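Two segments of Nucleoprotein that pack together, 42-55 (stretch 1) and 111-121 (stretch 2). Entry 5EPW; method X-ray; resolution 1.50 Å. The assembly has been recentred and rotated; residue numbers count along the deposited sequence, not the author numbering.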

ATOM      1  N   PRO B  42       2.735 -15.297  -9.017  1.00 17.64           N
ATOM      2  CA  PRO B  42       4.105 -15.340  -9.261  1.00 17.46           C
ATOM      3  C   PRO B  42       4.722 -13.962  -9.423  1.00 15.49           C
ATOM      4  O   PRO B  42       4.021 -12.995  -9.815  1.00 17.66           O
ATOM      5  CB  PRO B  42       4.167 -16.165 -10.567  1.00 17.71           C
ATOM      6  CG  PRO B  42       2.879 -15.899 -11.247  1.00 21.65           C
ATOM      7  CD  PRO B  42       1.897 -15.790 -10.139  1.00 19.70           C
ATOM      8  N   ARG B  43       5.979 -13.818  -9.074  1.00 14.14           N
ATOM      9  CA  ARG B  43       6.705 -12.540  -9.308  1.00 14.03           C
ATOM     10  C   ARG B  43       6.761 -12.248 -10.812  1.00 16.28           C
ATOM     11  O   ARG B  43       7.102 -13.183 -11.631  1.00 16.33           O
ATOM     12  CB  ARG B  43       8.115 -12.610  -8.834  1.00 14.87           C
ATOM     13  CG  ARG B  43       8.259 -12.916  -7.313  1.00 14.68           C
ATOM     14  CD  ARG B  43       7.634 -11.842  -6.379  1.00 14.24           C
ATOM     15  NE  ARG B  43       6.244 -12.128  -6.281  1.00 14.10           N
ATOM     16  CZ  ARG B  43       5.323 -11.201  -5.931  1.00 11.32           C
ATOM     17  NH1 ARG B  43       4.020 -11.543  -5.977  1.00 12.53           N
ATOM     18  NH2 ARG B  43       5.675  -9.990  -5.518  1.00 11.37           N
ATOM     19  N   ASP B  44       6.521 -11.007 -11.187  1.00 12.26           N
ATOM     20  CA  ASP B  44       6.621 -10.572 -12.574  1.00 13.14           C
ATOM     21  C   ASP B  44       6.810  -9.052 -12.570  1.00 11.96           C
ATOM     22  O   ASP B  44       6.940  -8.466 -11.474  1.00 13.72           O
ATOM     23  CB  ASP B  44       5.444 -11.069 -13.444  1.00 13.85           C
ATOM     24  CG  ASP B  44       4.089 -10.481 -13.152  1.00 15.67           C
ATOM     25  OD1 ASP B  44       4.025  -9.433 -12.444  1.00 12.70           O
ATOM     26  OD2 ASP B  44       3.124 -11.038 -13.670  1.00 18.06           O
ATOM     27  N   PHE B  45       6.748  -8.412 -13.745  1.00 12.97           N
ATOM     28  CA  PHE B  45       7.042  -6.988 -13.774  1.00 13.47           C
ATOM     29  C   PHE B  45       5.965  -6.129 -13.233  1.00 14.24           C
ATOM     30  O   PHE B  45       6.241  -4.967 -12.913  1.00 17.86           O
ATOM     31  CB  PHE B  45       7.510  -6.630 -15.219  1.00 15.00           C
ATOM     32  CG  PHE B  45       8.862  -7.200 -15.548  1.00 15.94           C
ATOM     33  CD1 PHE B  45      10.005  -6.553 -15.116  1.00 16.52           C
ATOM     34  CD2 PHE B  45       9.003  -8.406 -16.278  1.00 16.29           C
ATOM     35  CE1 PHE B  45      11.228  -7.111 -15.334  1.00 16.31           C
ATOM     36  CE2 PHE B  45      10.251  -8.916 -16.520  1.00 16.15           C
ATOM     37  CZ  PHE B  45      11.381  -8.285 -16.008  1.00 14.96           C
ATOM     38  N   ASN B  46       4.802  -6.687 -13.007  1.00 13.37           N
ATOM     39  CA  ASN B  46       3.669  -5.944 -12.366  1.00 12.97           C
ATOM     40  C   ASN B  46       3.494  -6.343 -10.883  1.00 11.74           C
ATOM     41  O   ASN B  46       2.635  -5.794 -10.210  1.00 13.30           O
ATOM     42  CB  ASN B  46       2.390  -6.113 -13.149  1.00 13.12           C
ATOM     43  CG  ASN B  46       2.323  -5.224 -14.389  1.00 14.97           C
ATOM     44  OD1 ASN B  46       2.123  -3.989 -14.253  1.00 16.79           O
ATOM     45  ND2 ASN B  46       2.685  -5.769 -15.548  1.00 13.97           N
ATOM     46  N   HIS B  47       4.262  -7.311 -10.420  1.00 12.30           N
ATOM     47  CA  HIS B  47       4.217  -7.830  -9.041  1.00 12.03           C
ATOM     48  C   HIS B  47       5.635  -8.204  -8.633  1.00 11.62           C
ATOM     49  O   HIS B  47       6.014  -9.391  -8.689  1.00 13.23           O
ATOM     50  CB  HIS B  47       3.244  -9.050  -8.925  1.00 14.22           C
ATOM     51  CG  HIS B  47       1.936  -8.857  -9.589  1.00 13.11           C
ATOM     52  ND1 HIS B  47       1.734  -8.994 -10.953  1.00 13.65           N
ATOM     53  CD2 HIS B  47       0.739  -8.534  -9.070  1.00 14.04           C
ATOM     54  CE1 HIS B  47       0.472  -8.786 -11.229  1.00 15.22           C
ATOM     55  NE2 HIS B  47      -0.173  -8.463 -10.123  1.00 14.93           N
ATOM     56  N   ASN B  48       6.481  -7.192  -8.441  1.00 11.71           N
ATOM     57  CA  ASN B  48       7.934  -7.400  -8.604  1.00 12.71           C
ATOM     58  C   ASN B  48       8.763  -7.511  -7.307  1.00 13.63           C
ATOM     59  O   ASN B  48       9.996  -7.663  -7.391  1.00 13.47           O
ATOM     60  CB  ASN B  48       8.566  -6.331  -9.522  1.00 12.23           C
ATOM     61  CG  ASN B  48       8.396  -4.961  -9.054  1.00 11.76           C
ATOM     62  OD1 ASN B  48       7.331  -4.521  -8.549  1.00 13.25           O
ATOM     63  ND2 ASN B  48       9.447  -4.157  -9.175  1.00 13.27           N
ATOM     64  N   MET B  49       8.171  -7.304  -6.120  1.00 12.45           N
ATOM     65  CA  MET B  49       8.927  -7.322  -4.916  1.00 12.00           C
ATOM     66  C   MET B  49       9.088  -8.739  -4.329  1.00 14.43           C
ATOM     67  O   MET B  49       8.176  -9.532  -4.215  1.00 14.06           O
ATOM     68  CB  MET B  49       8.184  -6.530  -3.822  1.00 11.99           C
ATOM     69  CG  MET B  49       8.072  -5.020  -4.127  1.00 12.36           C
ATOM     70  SD  MET B  49       9.606  -4.163  -4.535  1.00 13.83           S
ATOM     71  CE  MET B  49      10.409  -4.328  -2.949  1.00 13.92           C
ATOM     72  N   GLY B  50      10.348  -9.026  -3.937  1.00 15.28           N
ATOM     73  CA  GLY B  50      10.647 -10.139  -3.041  1.00 15.00           C
ATOM     74  C   GLY B  50      11.508 -11.236  -3.739  1.00 13.84           C
ATOM     75  O   GLY B  50      11.187 -11.751  -4.796  1.00 16.13           O
ATOM     76  N   ASP B  51      12.546 -11.566  -2.976  1.00 15.94           N
ATOM     77  CA  ASP B  51      13.339 -12.704  -3.353  1.00 17.22           C
ATOM     78  C   ASP B  51      12.741 -14.049  -3.021  1.00 19.80           C
ATOM     79  O   ASP B  51      11.608 -14.138  -2.520  1.00 17.82           O
ATOM     80  CB  ASP B  51      14.771 -12.503  -2.740  1.00 19.14           C
ATOM     81  CG  ASP B  51      14.857 -12.658  -1.239  1.00 21.42           C
ATOM     82  OD1 ASP B  51      13.944 -13.247  -0.630  1.00 20.00           O
ATOM     83  OD2 ASP B  51      15.799 -12.136  -0.577  1.00 23.87           O
ATOM     84  N   SER B  52      13.446 -15.150  -3.269  1.00 20.93           N
ATOM     85  CA  SER B  52      12.857 -16.439  -3.107  1.00 18.89           C
ATOM     86  C   SER B  52      12.486 -16.720  -1.630  1.00 16.27           C
ATOM     87  O   SER B  52      11.505 -17.426  -1.430  1.00 16.95           O
ATOM     88  CB  SER B  52      13.864 -17.522  -3.531  1.00 24.97           C
ATOM     89  OG  SER B  52      15.023 -17.433  -2.716  1.00 34.99           O
ATOM     90  N   ASP B  53      13.234 -16.204  -0.667  1.00 17.10           N
ATOM     91  CA  ASP B  53      12.930 -16.388   0.765  1.00 18.90           C
ATOM     92  C   ASP B  53      11.622 -15.638   1.160  1.00 17.83           C
ATOM     93  O   ASP B  53      10.742 -16.176   1.861  1.00 16.39           O
ATOM     94  CB  ASP B  53      14.074 -15.909   1.668  1.00 21.77           C
ATOM     95  CG  ASP B  53      13.819 -16.245   3.129  1.00 24.28           C
ATOM     96  OD1 ASP B  53      13.622 -17.411   3.443  1.00 26.98           O
ATOM     97  OD2 ASP B  53      13.754 -15.383   4.013  1.00 31.56           O
ATOM     98  N   LEU B  54      11.522 -14.398   0.633  1.00 16.12           N
ATOM     99  CA  LEU B  54      10.292 -13.641   0.869  1.00 16.56           C
ATOM    100  C   LEU B  54       9.112 -14.316   0.230  1.00 15.48           C
ATOM    101  O   LEU B  54       7.953 -14.300   0.789  1.00 14.37           O
ATOM    102  CB  LEU B  54      10.450 -12.227   0.385  1.00 17.00           C
ATOM    103  CG  LEU B  54      10.981 -11.221   1.352  1.00 21.23           C
ATOM    104  CD1 LEU B  54      10.060 -10.794   2.463  1.00 18.95           C
ATOM    105  CD2 LEU B  54      12.340 -11.601   1.914  1.00 22.69           C
ATOM    106  N   VAL B  55       9.239 -14.815  -0.970  1.00 13.91           N
ATOM    107  CA  VAL B  55       8.183 -15.512  -1.656  1.00 13.92           C
ATOM    108  C   VAL B  55       7.717 -16.777  -0.875  1.00 15.49           C
ATOM    109  O   VAL B  55       6.525 -17.037  -0.708  1.00 15.16           O
ATOM    110  CB  VAL B  55       8.544 -15.845  -3.143  1.00 15.20           C
ATOM    111  CG1 VAL B  55       7.534 -16.804  -3.698  1.00 16.21           C
ATOM    112  CG2 VAL B  55       8.684 -14.527  -3.944  1.00 16.29           C
ATOM    113  N   LYS B 111      18.141  -2.540   1.863  1.00 21.22           N
ATOM    114  CA  LYS B 111      17.411  -3.821   1.889  1.00 19.68           C
ATOM    115  C   LYS B 111      16.176  -3.788   0.956  1.00 17.85           C
ATOM    116  O   LYS B 111      15.919  -4.754   0.262  1.00 18.71           O
ATOM    117  CB  LYS B 111      16.955  -4.033   3.309  1.00 20.93           C
ATOM    118  CG  LYS B 111      16.109  -5.327   3.565  1.00 23.62           C
ATOM    119  CD  LYS B 111      16.874  -6.563   3.218  1.00 23.62           C
ATOM    120  CE  LYS B 111      16.173  -7.867   3.631  1.00 24.50           C
ATOM    121  NZ  LYS B 111      17.063  -9.021   3.282  1.00 22.83           N
ATOM    122  N   PHE B 112      15.471  -2.655   1.032  1.00 17.53           N
ATOM    123  CA  PHE B 112      14.252  -2.510   0.113  1.00 14.90           C
ATOM    124  C   PHE B 112      14.676  -2.624  -1.362  1.00 16.25           C
ATOM    125  O   PHE B 112      14.126  -3.336  -2.156  1.00 15.83           O
ATOM    126  CB  PHE B 112      13.541  -1.285   0.472  1.00 14.27           C
ATOM    127  CG  PHE B 112      12.187  -1.154  -0.184  1.00 16.40           C
ATOM    128  CD1 PHE B 112      12.078  -0.701  -1.478  1.00 16.44           C
ATOM    129  CD2 PHE B 112      11.096  -1.506   0.531  1.00 16.76           C
ATOM    130  CE1 PHE B 112      10.807  -0.580  -2.053  1.00 14.02           C
ATOM    131  CE2 PHE B 112       9.802  -1.378   0.007  1.00 16.50           C
ATOM    132  CZ  PHE B 112       9.677  -0.952  -1.298  1.00 14.29           C
ATOM    133  N   ILE B 113      15.744  -1.863  -1.742  1.00 16.39           N
ATOM    134  CA  ILE B 113      16.180  -1.880  -3.080  1.00 17.82           C
ATOM    135  C   ILE B 113      16.626  -3.233  -3.586  1.00 17.24           C
ATOM    136  O   ILE B 113      16.350  -3.638  -4.720  1.00 18.33           O
ATOM    137  CB  ILE B 113      17.280  -0.743  -3.264  1.00 20.22           C
ATOM    138  CG1 ILE B 113      16.650   0.627  -3.185  1.00 22.53           C
ATOM    139  CG2 ILE B 113      17.878  -0.922  -4.654  1.00 22.01           C
ATOM    140  CD1 ILE B 113      17.602   1.816  -3.103  1.00 26.04           C
ATOM    141  N   GLU B 114      17.307  -4.033  -2.729  1.00 18.10           N
ATOM    142  CA  GLU B 114      17.643  -5.408  -3.025  1.00 19.10           C
ATOM    143  C   GLU B 114      16.487  -6.274  -3.422  1.00 18.05           C
ATOM    144  O   GLU B 114      16.575  -7.170  -4.240  1.00 19.11           O
ATOM    145  CB  GLU B 114      18.365  -6.062  -1.789  1.00 23.23           C
ATOM    146  CG  GLU B 114      19.887  -5.934  -1.833  1.00 33.97           C
ATOM    147  CD  GLU B 114      20.548  -6.190  -0.465  1.00 38.29           C
ATOM    148  OE1 GLU B 114      19.963  -6.904   0.386  1.00 34.51           O
ATOM    149  OE2 GLU B 114      21.626  -5.564  -0.194  1.00 44.48           O
ATOM    150  N   GLN B 115      15.315  -5.987  -2.839  1.00 16.53           N
ATOM    151  CA  GLN B 115      14.155  -6.769  -3.080  1.00 16.30           C
ATOM    152  C   GLN B 115      13.388  -6.357  -4.403  1.00 16.10           C
ATOM    153  O   GLN B 115      12.491  -7.135  -4.790  1.00 15.29           O
ATOM    154  CB  GLN B 115      13.150  -6.721  -1.905  1.00 15.78           C
ATOM    155  CG  GLN B 115      13.836  -7.259  -0.651  1.00 18.03           C
ATOM    156  CD  GLN B 115      14.076  -8.729  -0.748  1.00 21.17           C
ATOM    157  OE1 GLN B 115      13.181  -9.535  -1.128  1.00 20.96           O
ATOM    158  NE2 GLN B 115      15.328  -9.154  -0.377  1.00 20.94           N
ATOM    159  N   ILE B 116      13.646  -5.159  -4.932  1.00 15.62           N
ATOM    160  CA  ILE B 116      12.902  -4.676  -6.096  1.00 15.57           C
ATOM    161  C   ILE B 116      13.282  -5.526  -7.269  1.00 16.77           C
ATOM    162  O   ILE B 116      14.484  -5.569  -7.661  1.00 17.28           O
ATOM    163  CB  ILE B 116      13.194  -3.198  -6.380  1.00 15.48           C
ATOM    164  CG1 ILE B 116      12.808  -2.325  -5.279  1.00 15.17           C
ATOM    165  CG2 ILE B 116      12.506  -2.803  -7.671  1.00 16.64           C
ATOM    166  CD1 ILE B 116      13.141  -0.872  -5.450  1.00 17.10           C
ATOM    167  N   SER B 117      12.337  -6.200  -7.887  1.00 14.43           N
ATOM    168  CA  SER B 117      12.547  -7.115  -8.967  1.00 15.17           C
ATOM    169  C   SER B 117      13.664  -8.131  -8.718  1.00 18.17           C
ATOM    170  O   SER B 117      14.473  -8.536  -9.649  1.00 18.17           O
ATOM    171  CB  SER B 117      12.847  -6.283 -10.272  1.00 16.59           C
ATOM    172  OG  SER B 117      11.683  -5.469 -10.616  1.00 16.88           O
ATOM    173  N   ALA B 118      13.656  -8.633  -7.499  1.00 16.12           N
ATOM    174  CA  ALA B 118      14.573  -9.689  -7.111  1.00 16.49           C
ATOM    175  C   ALA B 118      14.465 -10.937  -7.916  1.00 16.29           C
ATOM    176  O   ALA B 118      15.479 -11.708  -8.132  1.00 21.36           O
ATOM    177  CB  ALA B 118      14.479  -9.934  -5.647  1.00 15.32           C
ATOM    178  N   PHE B 119      13.322 -11.276  -8.482  1.00 16.95           N
ATOM    179  CA  PHE B 119      13.095 -12.380  -9.350  1.00 17.64           C
ATOM    180  C   PHE B 119      13.994 -12.317 -10.605  1.00 20.60           C
ATOM    181  O   PHE B 119      14.219 -13.401 -11.146  1.00 24.32           O
ATOM    182  CB  PHE B 119      11.619 -12.536  -9.768  1.00 18.02           C
ATOM    183  CG  PHE B 119      11.149 -11.564 -10.815  1.00 18.84           C
ATOM    184  CD1 PHE B 119      10.726 -10.282 -10.479  1.00 17.78           C
ATOM    185  CD2 PHE B 119      11.057 -11.928 -12.161  1.00 18.84           C
ATOM    186  CE1 PHE B 119      10.290  -9.354 -11.491  1.00 17.65           C
ATOM    187  CE2 PHE B 119      10.569 -11.047 -13.149  1.00 18.92           C
ATOM    188  CZ  PHE B 119      10.213  -9.742 -12.810  1.00 18.44           C
ATOM    189  N   THR B 120      14.477 -11.175 -10.973  1.00 18.70           N
ATOM    190  CA  THR B 120      15.365 -11.060 -12.197  1.00 22.03           C
ATOM    191  C   THR B 120      16.790 -11.512 -11.845  1.00 28.75           C
ATOM    192  O   THR B 120      17.661 -11.662 -12.752  1.00 28.95           O
ATOM    193  CB  THR B 120      15.339  -9.665 -12.753  1.00 17.28           C
ATOM    194  OG1 THR B 120      15.781  -8.607 -11.901  1.00 20.30           O
ATOM    195  CG2 THR B 120      13.900  -9.273 -13.178  1.00 20.49           C
ATOM    196  N   LYS B 121      17.085 -11.710 -10.574  1.00 28.49           N
ATOM    197  CA  LYS B 121      18.481 -11.786 -10.123  1.00 29.91           C
ATOM    198  C   LYS B 121      18.528 -12.855  -9.064  1.00 31.29           C
ATOM    199  O   LYS B 121      18.872 -12.591  -7.922  1.00 37.32           O
ATOM    200  CB  LYS B 121      19.049 -10.429  -9.698  1.00 36.95           C
ATOM    201  CG  LYS B 121      18.135  -9.584  -8.830  1.00 37.83           C
ATOM    202  CD  LYS B 121      18.410  -8.064  -8.726  1.00 43.09           C
ATOM    203  CE  LYS B 121      17.347  -7.511  -7.733  1.00 43.83           C
ATOM    204  NZ  LYS B 121      17.224  -6.122  -7.216  1.00 43.90           N
TER
HETATM  205  O   HOH W   1      10.923 -10.271  -7.095  1.00 16.11           O

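Residues 42-55 approach the contact as a loop, with a type I turn from Asp 44 to His 47, and enter a helix at Ser 52; residues 111-121 leave a helix and form a short 3-10 segment from Ala 118 to Thr 120. The backbones meet at a single beta bridge between Met 49 and Ile 116, whose CA atoms lie 4.9 Å apart. Gly 50 N donates to Gln 115 O (3.0 Å) in a nearly linear hydrogen bond, whereas the bond from Ser 117 N to Asn 48 O, though short at 2.8 Å, is bent to 122° and weak. Water 1 reinforces this junction, donating to Asn 48 O and Gly 50 O and accepting from Phe 119 N. The positive phi of Gly 50 would press a CB against the preceding carbonyl oxygen, so the backbone itself calls for glycine.

The side chain of Gln 115 bends back to make a two-point contact with Asp 51: its OE1 accepts from Asp 51 N (2.8 Å), and its NE2 donates to Asp 51 OD2 (3.0 Å). Because Asp 51 OD1 accepts from Leu 54 N (3.0 Å), the same carboxylate caps the helix and binds the other stretch. Beside the bridge, Asn 48 ND2 donates to Ser 117 OG (3.0 Å).

Apolar contacts flank this polar centre. Met 49 CB points away from the second stretch, but three m rotamers curl the chain back, placing CE over the face of Phe 112, 3.8 Å from its CZ, and SD 3.8 Å from Ile 116 CG1. Phe 119, with the largest area covered by the opposite stretch, directs its ring edge toward the face of Phe 45; the planes are inclined at 69°, with Phe 45 CZ and Phe 119 CZ 3.7 Å apart.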